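Local coordinates for protein tRNA (cytosine(72)-C(5))-methyltransferase (Pyrococcus horikoshii, PDB 5ZVE) that methylates carbon 5 of cytosine 72 in several tRNAs, using S-adenosyl-L-methionine as the methyl donor, at residues G104-A109 against R152-E157; G122-I127 against V135-A140; M342-Q347 against I356-V361. All coordinates share one frame; numbering follows the deposited sequence.

Contact 1: residues G104-A109 against R152-E157; sequences GAMLYA and RGLAVE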
loop_
_atom_site.group_PDB
_atom_site.type_symbol
_atom_site.label_atom_id
_atom_site.label_comp_id
_atom_site.label_asym_id
_atom_site.label_seq_id
_atom_site.Cartn_x
_atom_site.Cartn_y
_atom_site.Cartn_z
ATOM N N GLY A 104 -12.818 -2.028 10.304
ATOM C CA GLY A 104 -13.449 -3.195 10.900
ATOM C C GLY A 104 -12.713 -3.860 12.047
ATOM O O GLY A 104 -13.198 -4.841 12.604
ATOM N N ALA A 105 -11.550 -3.331 12.416
ATOM C CA ALA A 105 -10.822 -3.861 13.568
ATOM C C ALA A 105 -11.572 -3.587 14.861
ATOM O O ALA A 105 -12.333 -2.626 14.956
ATOM C CB ALA A 105 -9.425 -3.262 13.648
ATOM N N MET A 106 -11.359 -4.447 15.852
ATOM C CA MET A 106 -11.776 -4.159 17.216
ATOM C C MET A 106 -10.911 -3.046 17.785
ATOM O O MET A 106 -9.833 -2.780 17.268
ATOM C CB MET A 106 -11.662 -5.407 18.090
ATOM C CG MET A 106 -12.345 -6.642 17.530
ATOM S SD MET A 106 -14.134 -6.450 17.502
ATOM C CE MET A 106 -14.414 -6.040 15.781
ATOM N N LEU A 107 -11.366 -2.420 18.864
ATOM C CA LEU A 107 -10.549 -1.428 19.538
ATOM C C LEU A 107 -9.954 -2.021 20.805
ATOM O O LEU A 107 -10.680 -2.477 21.692
ATOM C CB LEU A 107 -11.359 -0.176 19.867
ATOM C CG LEU A 107 -10.575 0.922 20.592
ATOM C CD1 LEU A 107 -9.385 1.381 19.765
ATOM C CD2 LEU A 107 -11.473 2.101 20.936
ATOM N N TYR A 108 -8.628 -2.034 20.879
ATOM C CA TYR A 108 -7.942 -2.558 22.051
ATOM C C TYR A 108 -7.479 -1.419 22.952
ATOM O O TYR A 108 -7.368 -0.274 22.510
ATOM C CB TYR A 108 -6.771 -3.441 21.621
ATOM C CG TYR A 108 -7.227 -4.598 20.763
ATOM C CD1 TYR A 108 -7.758 -5.745 21.341
ATOM C CD2 TYR A 108 -7.157 -4.534 19.377
ATOM C CE1 TYR A 108 -8.194 -6.804 20.562
ATOM C CE2 TYR A 108 -7.589 -5.590 18.590
ATOM C CZ TYR A 108 -8.108 -6.722 19.190
ATOM O OH TYR A 108 -8.544 -7.777 18.419
ATOM N N ALA A 109 -7.210 -1.745 24.214
ATOM C CA ALA A 109 -6.944 -0.742 25.245
ATOM C C ALA A 109 -5.794 0.220 24.910
ATOM O O ALA A 109 -5.959 1.429 25.061
ATOM C CB ALA A 109 -6.689 -1.422 26.586
ATOM N N ARG A 152 -3.245 -4.069 27.695
ATOM C CA ARG A 152 -3.678 -5.027 26.685
ATOM C C ARG A 152 -5.165 -5.320 26.845
ATOM O O ARG A 152 -5.804 -4.811 27.765
ATOM C CB ARG A 152 -2.865 -6.321 26.782
ATOM C CG ARG A 152 -2.915 -6.982 28.153
ATOM C CD ARG A 152 -2.205 -8.325 28.157
ATOM N NE ARG A 152 -2.816 -9.271 27.226
ATOM C CZ ARG A 152 -3.875 -10.023 27.511
ATOM N NH1 ARG A 152 -4.448 -9.940 28.703
ATOM N NH2 ARG A 152 -4.365 -10.857 26.602
ATOM N N GLY A 153 -5.717 -6.120 25.936
ATOM C CA GLY A 153 -7.100 -6.549 26.044
ATOM C C GLY A 153 -8.071 -5.830 25.125
ATOM O O GLY A 153 -7.725 -4.830 24.496
ATOM N N LEU A 154 -9.295 -6.347 25.058
ATOM C CA LEU A 154 -10.345 -5.776 24.221
ATOM C C LEU A 154 -11.102 -4.664 24.948
ATOM O O LEU A 154 -11.664 -4.883 26.020
ATOM C CB LEU A 154 -11.314 -6.874 23.779
ATOM C CG LEU A 154 -12.504 -6.478 22.906
ATOM C CD1 LEU A 154 -12.036 -5.770 21.646
ATOM C CD2 LEU A 154 -13.322 -7.719 22.547
ATOM N N ALA A 155 -11.132 -3.477 24.349
ATOM C CA ALA A 155 -11.770 -2.323 24.972
ATOM C C ALA A 155 -13.172 -2.091 24.416
ATOM O O ALA A 155 -14.128 -1.903 25.169
ATOM C CB ALA A 155 -10.909 -1.079 24.787
ATOM N N VAL A 156 -13.292 -2.084 23.097
ATOM C CA VAL A 156 -14.599 -1.975 22.465
ATOM C C VAL A 156 -14.734 -3.027 21.379
ATOM O O VAL A 156 -13.915 -3.098 20.465
ATOM C CB VAL A 156 -14.840 -0.582 21.848
ATOM C CG1 VAL A 156 -16.219 -0.518 21.209
ATOM C CG2 VAL A 156 -14.685 0.510 22.897
ATOM N N GLU A 157 -15.771 -3.848 21.486
ATOM C CA GLU A 157 -16.126 -4.737 20.397
ATOM C C GLU A 157 -16.857 -3.919 19.350
ATOM O O GLU A 157 -17.969 -3.447 19.588
ATOM C CB GLU A 157 -16.990 -5.902 20.895
ATOM C CG GLU A 157 -17.449 -6.850 19.805
ATOM C CD GLU A 157 -18.373 -7.934 20.333
ATOM O OE1 GLU A 157 -18.564 -8.012 21.565
ATOM O OE2 GLU A 157 -18.899 -8.714 19.518
#
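L107 and V156 form the closed-in half of this contact. They are a hydrogen-bonded antiparallel pair with both side chains on one face of the sheet, and L107 CB packs against V156 CB at 4.0 Å. Further out, L107 CD2 meets V156 CG2. The same face is covered by A97 and V101 of helix 95-101 and by I127 of strand 124-128, so these two side chains are thoroughly buried. L107 N bonds to V156 O, while L107 O is gripped twice: V156 N reaches it at 3.0 Å, nearly straight, and A155 N at 2.9 Å with a more bent N-H angle of 148°. Two residues facing one is a classic beta bulge, and here it lies where strand 107-108, at one end of the PUA-domain sheet, joins strand 154-161. The bulge shifts the register by one, so Y108 pairs with L154, and A155 CB comes within 3.4 Å of L107 O. Beyond it, A109 N donates to G153 O. That oxygen also lies 3.3 Å from Y108 CD1, at the ring edge and near the ring plane. The other side is nearer solvent: Y108 itself is exposed, and M106, L154 and E157 are partly so. L154 CD1 touches M106 CB at 3.6 Å and meets Y108 CE1 only at 4.1 Å. The M106 chain, bent at chi2 and chi3, runs alongside E157, with SD 3.9 Å from E157 CA; the carboxylate of E157 turns instead to a salt bridge with R141.

Contact 2: residues G122-I127 against V135-A140; sequences GDEVQI and VGIGIA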
loop_
_atom_site.group_PDB
_atom_site.type_symbol
_atom_site.label_atom_id
_atom_site.label_comp_id
_atom_site.label_asym_id
_atom_site.label_seq_id
_atom_site.Cartn_x
_atom_site.Cartn_y
_atom_site.Cartn_z
ATOM N N GLY A 122 -20.497 -3.431 28.463
ATOM C CA GLY A 122 -21.809 -3.666 27.886
ATOM C C GLY A 122 -22.487 -2.432 27.318
ATOM O O GLY A 122 -23.483 -2.544 26.604
ATOM N N ASP A 123 -21.958 -1.251 27.628
ATOM C CA ASP A 123 -22.525 -0.018 27.087
ATOM C C ASP A 123 -22.273 0.103 25.596
ATOM O O ASP A 123 -21.218 -0.287 25.100
ATOM C CB ASP A 123 -21.955 1.215 27.786
ATOM C CG ASP A 123 -22.532 1.426 29.168
ATOM O OD1 ASP A 123 -23.437 0.660 29.572
ATOM O OD2 ASP A 123 -22.086 2.380 29.842
ATOM N N GLU A 124 -23.250 0.648 24.888
ATOM C CA GLU A 124 -23.061 1.001 23.496
ATOM C C GLU A 124 -22.316 2.335 23.418
ATOM O O GLU A 124 -22.692 3.305 24.078
ATOM C CB GLU A 124 -24.405 1.083 22.774
ATOM C CG GLU A 124 -24.282 1.208 21.270
ATOM C CD GLU A 124 -25.619 1.397 20.584
ATOM O OE1 GLU A 124 -26.658 1.046 21.187
ATOM O OE2 GLU A 124 -25.629 1.905 19.441
ATOM N N VAL A 125 -21.251 2.373 22.620
ATOM C CA VAL A 125 -20.401 3.557 22.524
ATOM C C VAL A 125 -20.074 3.898 21.078
ATOM O O VAL A 125 -20.150 3.049 20.185
ATOM C CB VAL A 125 -19.065 3.388 23.298
ATOM C CG1 VAL A 125 -19.304 2.944 24.737
ATOM C CG2 VAL A 125 -18.142 2.423 22.575
ATOM N N GLN A 126 -19.704 5.153 20.853
ATOM C CA GLN A 126 -19.241 5.572 19.544
ATOM C C GLN A 126 -17.747 5.840 19.623
ATOM O O GLN A 126 -17.248 6.316 20.643
ATOM C CB GLN A 126 -19.999 6.810 19.058
ATOM C CG GLN A 126 -19.737 8.073 19.869
ATOM C CD GLN A 126 -20.417 9.284 19.274
ATOM O OE1 GLN A 126 -20.088 9.712 18.169
ATOM N NE2 GLN A 126 -21.379 9.843 20.002
ATOM N N ILE A 127 -17.033 5.488 18.561
ATOM C CA ILE A 127 -15.591 5.649 18.534
ATOM C C ILE A 127 -15.194 6.746 17.555
ATOM O O ILE A 127 -15.553 6.710 16.376
ATOM C CB ILE A 127 -14.877 4.347 18.149
ATOM C CG1 ILE A 127 -15.267 3.226 19.115
ATOM C CG2 ILE A 127 -13.366 4.550 18.133
ATOM C CD1 ILE A 127 -14.808 1.862 18.674
ATOM N N VAL A 135 -15.572 6.819 13.426
ATOM C CA VAL A 135 -14.991 5.709 12.681
ATOM C C VAL A 135 -15.678 4.390 12.975
ATOM O O VAL A 135 -15.476 3.405 12.265
ATOM C CB VAL A 135 -13.488 5.563 12.982
ATOM C CG1 VAL A 135 -12.755 6.843 12.614
ATOM C CG2 VAL A 135 -13.263 5.211 14.447
ATOM N N GLY A 136 -16.518 4.373 14.002
ATOM C CA GLY A 136 -17.189 3.144 14.368
ATOM C C GLY A 136 -18.053 3.234 15.605
ATOM O O GLY A 136 -17.937 4.163 16.403
ATOM N N ILE A 137 -18.933 2.247 15.736
ATOM C CA ILE A 137 -19.830 2.101 16.873
ATOM C C ILE A 137 -19.742 0.661 17.361
ATOM O O ILE A 137 -19.581 -0.253 16.562
ATOM C CB ILE A 137 -21.281 2.463 16.494
ATOM C CG1 ILE A 137 -21.391 3.968 16.247
ATOM C CG2 ILE A 137 -22.249 2.067 17.590
ATOM C CD1 ILE A 137 -22.707 4.378 15.660
ATOM N N GLY A 138 -19.814 0.457 18.671
ATOM C CA GLY A 138 -19.647 -0.871 19.221
ATOM C C GLY A 138 -20.059 -0.962 20.673
ATOM O O GLY A 138 -20.771 -0.095 21.186
ATOM N N ILE A 139 -19.609 -2.023 21.335
ATOM C CA ILE A 139 -20.004 -2.308 22.712
ATOM C C ILE A 139 -18.754 -2.399 23.586
ATOM O O ILE A 139 -17.825 -3.154 23.289
ATOM C CB ILE A 139 -20.830 -3.625 22.834
ATOM C CG1 ILE A 139 -22.278 -3.430 22.372
ATOM C CG2 ILE A 139 -20.882 -4.093 24.278
ATOM C CD1 ILE A 139 -22.482 -3.281 20.882
ATOM N N ALA A 140 -18.731 -1.610 24.654
ATOM C CA ALA A 140 -17.595 -1.582 25.567
ATOM C C ALA A 140 -17.454 -2.911 26.302
ATOM O O ALA A 140 -18.429 -3.450 26.819
ATOM C CB ALA A 140 -17.739 -0.441 26.562
#
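E124 brings the flat group that touches the partner strand: its carboxylate atom OE2 lies 3.9 Å from I137 CG2, a contact with a methyl rather than a polar partner. With CG anti to the backbone N (chi1 -170°), that carbon sits 3.7 Å from G138 O, and the extended chain beyond carries OE2 on to I137. The amide of Q126 shares this face but leads away from 135-140, its NE2 bonded to L88 O and its OE1 to R128 NE; what Q126 offers I137 is CB, 4.2 Å from I137 CG1. The reverse face carries V125 and I127, packed on V156 and on V101 of helix 95-101, respectively. There G138 and G136 put no side chain opposite them. V125 CG1 reaches A140 CB instead, and I127 CG2 meets V135 CG2 at 3.7 Å, the two side chains crossing at about a right angle. Backbone bonds run the full length, from G122 N to A140 O, through the reciprocal pair of V125 and G138, to I127 N on G136 O at 2.7 Å. At the far end I127 O takes V135 N at 3.0 Å and G136 N only weakly. V135 and G136 both facing I127 make a classic beta bulge in an antiparallel hairpin, part of the PUA-domain sheet.

Contact 3: residues M342-Q347 against I356-V361; sequences MKLEEQ and IGMNKV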
loop_
_atom_site.group_PDB
_atom_site.type_symbol
_atom_site.label_atom_id
_atom_site.label_comp_id
_atom_site.label_asym_id
_atom_site.label_seq_id
_atom_site.Cartn_x
_atom_site.Cartn_y
_atom_site.Cartn_z
ATOM N N MET A 342 17.293 6.977 -20.761
ATOM C CA MET A 342 16.281 5.941 -20.598
ATOM C C MET A 342 15.130 6.165 -21.574
ATOM O O MET A 342 14.818 7.304 -21.917
ATOM C CB MET A 342 15.757 5.923 -19.165
ATOM C CG MET A 342 16.803 5.747 -18.080
ATOM S SD MET A 342 17.579 4.124 -18.122
ATOM C CE MET A 342 16.187 3.048 -17.767
ATOM N N LYS A 343 14.494 5.078 -22.007
ATOM C CA LYS A 343 13.399 5.148 -22.971
ATOM C C LYS A 343 12.135 4.445 -22.469
ATOM O O LYS A 343 12.203 3.340 -21.931
ATOM C CB LYS A 343 13.843 4.541 -24.304
ATOM C CG LYS A 343 12.794 4.576 -25.403
ATOM C CD LYS A 343 13.341 3.976 -26.692
ATOM C CE LYS A 343 12.275 3.897 -27.778
ATOM N NZ LYS A 343 11.159 2.989 -27.390
ATOM N N LEU A 344 10.983 5.087 -22.655
ATOM C CA LEU A 344 9.708 4.502 -22.254
ATOM C C LEU A 344 9.374 3.246 -23.048
ATOM O O LEU A 344 9.566 3.195 -24.261
ATOM C CB LEU A 344 8.580 5.520 -22.417
ATOM C CG LEU A 344 8.360 6.557 -21.317
ATOM C CD1 LEU A 344 7.449 7.642 -21.837
ATOM C CD2 LEU A 344 7.744 5.907 -20.106
ATOM N N GLU A 345 8.864 2.238 -22.352
ATOM C CA GLU A 345 8.456 0.992 -22.986
ATOM C C GLU A 345 7.044 0.603 -22.571
ATOM O O GLU A 345 6.617 0.861 -21.442
ATOM C CB GLU A 345 9.424 -0.137 -22.639
ATOM C CG GLU A 345 10.862 0.136 -23.026
ATOM C CD GLU A 345 11.280 -0.616 -24.280
ATOM O OE1 GLU A 345 11.299 -1.866 -24.241
ATOM O OE2 GLU A 345 11.593 0.040 -25.299
ATOM N N GLU A 346 6.327 -0.012 -23.503
ATOM C CA GLU A 346 4.986 -0.523 -23.257
ATOM C C GLU A 346 4.990 -1.509 -22.096
ATOM O O GLU A 346 5.851 -2.384 -22.019
ATOM C CB GLU A 346 4.450 -1.192 -24.523
ATOM C CG GLU A 346 2.981 -1.536 -24.506
ATOM C CD GLU A 346 2.555 -2.288 -25.754
ATOM O OE1 GLU A 346 3.177 -3.329 -26.061
ATOM O OE2 GLU A 346 1.611 -1.833 -26.435
ATOM N N GLN A 347 4.026 -1.369 -21.193
ATOM C CA GLN A 347 3.915 -2.289 -20.073
ATOM C C GLN A 347 3.019 -3.459 -20.463
ATOM O O GLN A 347 2.042 -3.286 -21.194
ATOM C CB GLN A 347 3.377 -1.570 -18.836
ATOM C CG GLN A 347 4.266 -0.431 -18.359
ATOM C CD GLN A 347 3.706 0.272 -17.143
ATOM O OE1 GLN A 347 2.852 -0.268 -16.440
ATOM N NE2 GLN A 347 4.193 1.479 -16.879
ATOM N N ILE A 356 -0.170 11.738 -16.959
ATOM C CA ILE A 356 -0.480 13.120 -17.293
ATOM C C ILE A 356 0.390 13.614 -18.449
ATOM O O ILE A 356 1.589 13.830 -18.279
ATOM C CB ILE A 356 -0.280 14.054 -16.085
ATOM C CG1 ILE A 356 -0.867 13.433 -14.812
ATOM C CG2 ILE A 356 -0.877 15.419 -16.372
ATOM C CD1 ILE A 356 -2.373 13.412 -14.775
ATOM N N GLY A 357 -0.226 13.801 -19.616
ATOM C CA GLY A 357 0.475 14.277 -20.797
ATOM C C GLY A 357 1.628 13.369 -21.165
ATOM O O GLY A 357 2.707 13.827 -21.553
ATOM N N MET A 358 1.393 12.068 -21.062
ATOM C CA MET A 358 2.473 11.104 -21.180
ATOM C C MET A 358 1.934 9.693 -21.409
ATOM O O MET A 358 1.068 9.236 -20.669
ATOM C CB MET A 358 3.319 11.149 -19.923
ATOM C CG MET A 358 4.521 10.295 -20.000
ATOM S SD MET A 358 5.595 10.657 -18.624
ATOM C CE MET A 358 6.659 9.276 -18.845
ATOM N N ASN A 359 2.478 8.997 -22.405
ATOM C CA ASN A 359 1.741 7.917 -23.066
ATOM C C ASN A 359 1.883 6.488 -22.533
ATOM O O ASN A 359 0.887 5.767 -22.452
ATOM C CB ASN A 359 2.105 7.907 -24.551
ATOM C CG ASN A 359 1.093 8.648 -25.399
ATOM O OD1 ASN A 359 -0.110 8.601 -25.134
ATOM N ND2 ASN A 359 1.574 9.340 -26.427
ATOM N N LYS A 360 3.086 6.066 -22.167
ATOM C CA LYS A 360 3.278 4.650 -21.863
ATOM C C LYS A 360 3.315 4.327 -20.370
ATOM O O LYS A 360 3.358 3.154 -19.992
ATOM C CB LYS A 360 4.554 4.139 -22.531
ATOM C CG LYS A 360 4.504 4.181 -24.052
ATOM C CD LYS A 360 5.747 3.570 -24.660
ATOM C CE LYS A 360 5.624 3.462 -26.167
ATOM N NZ LYS A 360 6.818 2.801 -26.759
ATOM N N VAL A 361 3.299 5.351 -19.522
ATOM C CA VAL A 361 3.221 5.119 -18.081
ATOM C C VAL A 361 1.793 4.833 -17.659
ATOM O O VAL A 361 0.845 5.199 -18.351
ATOM C CB VAL A 361 3.770 6.308 -17.268
ATOM C CG1 VAL A 361 5.257 6.459 -17.507
ATOM C CG2 VAL A 361 3.017 7.588 -17.603
HETATM O O HOH W 1 6.077 2.492 -18.969
HETATM O O HOH W 2 2.419 1.145 -21.594
#
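L344 pushes its side chain into the bend made by M358, K360 and V361, and every atom of it beyond CA finds a partner there. CB lies 4.1 Å from K360 CD. With CG anti to the carbonyl carbon (chi1 -82°), CG itself comes 4.0 Å from M358 CE. CD1 presses on the same methyl at 3.5 Å, tighter than usual for two carbons, and CD2 meets V361 CG1 at 3.6 Å. M358 can supply that methyl because its chain is extended beyond CG. An alanine in place of L344 would probably leave a gap beside M358 CE and V361 CG1, which would lose the leucine methyls they pack against.

K360 is the polar counterpart: its CB faces E345 O, CD comes 3.8 Å from E346 N, and NZ ends near L344 O. NZ also lies 4.4 Å from K343 NZ, two like charges close together, and the E345 carboxylate, in a long salt bridge with K343 NZ, is likely to ease the repulsion. The backbones are joined through water: one molecule links Q347 N to K360 O, which it donates to at 2.7 Å, and a second sits among E345 O, K360 O and Q347 NE2. The Q347 amide is fixed from outside, OE1 by Q362 NE2 and NE2 by I376 O. K343 and E345 pair with R380 and K378 on strand 374-381, and the contact joins strand 342-344 to the corner just before strand 361-364, both strands antiparallel partners of 374-381 in the Rossmann-like methyltransferase sheet.

Coming from the N terminus, the chain opens contact 1 at 104-109, then makes 122-127, turns, and closes the hairpin of contact 2 with 135-140. Only afterwards does 152-157 return to close contact 1, so contact 2 is nested inside its loop. The two share the PUA-domain sheet: strands 134-140 and 154-161 are neighbours in it, E157 O lies 2.8 Å from I139 N, a probable hydrogen bond, and V156 packs on I127 and V125. Contact 3 follows in series, closing a loop in the methyltransferase domain and joining strand 342-344 to the corner before strand 361-364. It lies across the molecule, its centre about 46 and 49 Å from those of contacts 1 and 2.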